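Local coordinates for histidine kinase (Methanosarcina mazei, PDB 3LI9), which probably relays an extracellular signal across the membrane as a histidine kinase that phosphorylates itself with ATP, the present chain being its extracellular sensor domain, at residues Ala35-Ile39 with Asn69-Ile73. Numbering follows the deposited sequence.
Sequences ANQAI and NPQLI
The side-chain amides of Asn36 and Gln71 run alongside each other in opposite senses, their planes only 12° apart, and Gln71 NE2 gives a hydrogen bond of 3.0 Å to Asn36 OD1. The bond is almost straight at the hydrogen (168°) and meets the Asn36 carbonyl nearly end-on. The same nitrogen donates to Asn69 OD1 at 3.1 Å, but from above that carbonyl's plane. Both acceptors lie close to the plane of the Gln71 amide, so the two bonds together fix its rotation. The bend at chi2 (-78°) brings NE2 back to Asn69 OD1 on one hand and to Asn36 OD1 of the helix on the other. Asn36 OD1 also accepts from Gln32 one helical turn earlier, while Asn69 ND2 is tied to Ile65 O. In this PDC-fold Cache domain the contact joins the long N-terminal helix 13-48 to the type I beta turn Asn69-Leu72, which links helix 55-67 to strand 74-79; Leu72 N to Asn69 O closes the turn. Ile39 faces Asn69 and Gln71 from the helix side, its extended CG1 branch placing CD1 3.5 Å from Asn69 OD1 and 3.6 Å from Gln71 NE2. Replacing Gln71 with alanine would probably deprive Asn69 OD1 and Asn36 OD1 of their shared donor, leaving Asn36 to Gln32, and bare Ile39 CD1. Deeper in, Leu72 lays CD2 3.8 Å from Asn36 OD1, and both residues rest against Val171 of strand 162-172.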
# COMPACT_ATOMS: atom_id res chain seq x y z
N ALA A 35 0.14 -8.17 -7.84
CA ALA A 35 -0.03 -7.70 -9.24
C ALA A 35 0.37 -6.21 -9.31
O ALA A 35 1.11 -5.80 -10.27
CB ALA A 35 -1.51 -7.91 -9.75
N ASN A 36 -0.09 -5.39 -8.34
CA ASN A 36 0.23 -3.97 -8.41
C ASN A 36 1.71 -3.70 -8.26
O ASN A 36 2.28 -2.82 -8.97
CB ASN A 36 -0.57 -3.23 -7.28
CG ASN A 36 -2.03 -3.11 -7.61
OD1 ASN A 36 -2.41 -3.17 -8.78
ND2 ASN A 36 -2.85 -2.97 -6.60
N GLN A 37 2.36 -4.47 -7.40
CA GLN A 37 3.82 -4.36 -7.26
C GLN A 37 4.50 -4.70 -8.60
O GLN A 37 5.50 -3.98 -8.99
CB GLN A 37 4.29 -5.36 -6.17
CG GLN A 37 5.81 -5.50 -5.99
CD GLN A 37 6.09 -6.44 -4.85
OE1 GLN A 37 5.82 -7.66 -4.90
NE2 GLN A 37 6.66 -5.91 -3.84
N ALA A 38 4.02 -5.74 -9.27
CA ALA A 38 4.65 -6.19 -10.55
C ALA A 38 4.43 -5.11 -11.63
O ALA A 38 5.28 -4.98 -12.52
CB ALA A 38 4.02 -7.52 -11.00
N ILE A 39 3.36 -4.30 -11.55
CA ILE A 39 3.15 -3.25 -12.58
C ILE A 39 4.24 -2.20 -12.44
O ILE A 39 4.95 -1.84 -13.41
CB ILE A 39 1.81 -2.57 -12.37
CG1 ILE A 39 0.67 -3.60 -12.68
CG2 ILE A 39 1.68 -1.30 -13.35
CD1 ILE A 39 -0.75 -3.08 -12.32
N ASN A 69 -5.69 0.13 -15.92
CA ASN A 69 -5.70 -0.47 -14.59
C ASN A 69 -6.57 0.37 -13.67
O ASN A 69 -6.10 1.22 -12.93
CB ASN A 69 -4.25 -0.48 -14.03
CG ASN A 69 -3.42 -1.60 -14.64
OD1 ASN A 69 -3.59 -2.77 -14.30
ND2 ASN A 69 -2.52 -1.25 -15.57
N PRO A 70 -7.90 0.13 -13.68
CA PRO A 70 -8.83 0.95 -12.92
C PRO A 70 -8.62 0.87 -11.41
O PRO A 70 -9.18 1.71 -10.69
CB PRO A 70 -10.23 0.41 -13.29
CG PRO A 70 -10.02 -0.66 -14.31
CD PRO A 70 -8.50 -0.96 -14.45
N GLN A 71 -7.85 -0.11 -10.97
CA GLN A 71 -7.53 -0.25 -9.52
C GLN A 71 -6.47 0.75 -9.11
O GLN A 71 -6.11 0.81 -7.91
CB GLN A 71 -7.12 -1.70 -9.15
CG GLN A 71 -5.62 -2.06 -9.45
CD GLN A 71 -5.38 -2.35 -10.95
OE1 GLN A 71 -6.28 -2.19 -11.82
NE2 GLN A 71 -4.14 -2.77 -11.25
N LEU A 72 -5.85 1.42 -10.12
CA LEU A 72 -4.83 2.47 -9.83
C LEU A 72 -5.43 3.85 -9.94
O LEU A 72 -6.36 4.08 -10.75
CB LEU A 72 -3.65 2.40 -10.80
CG LEU A 72 -2.92 1.03 -10.91
CD1 LEU A 72 -1.77 1.10 -11.88
CD2 LEU A 72 -2.41 0.55 -9.50
N ILE A 73 -4.90 4.81 -9.15
CA ILE A 73 -5.30 6.18 -9.30
C ILE A 73 -4.14 7.10 -9.78
O ILE A 73 -4.36 8.23 -10.14
CB ILE A 73 -5.91 6.71 -7.96
CG1 ILE A 73 -6.74 7.97 -8.20
CG2 ILE A 73 -4.79 6.96 -6.89
CD1 ILE A 73 -7.74 8.27 -7.00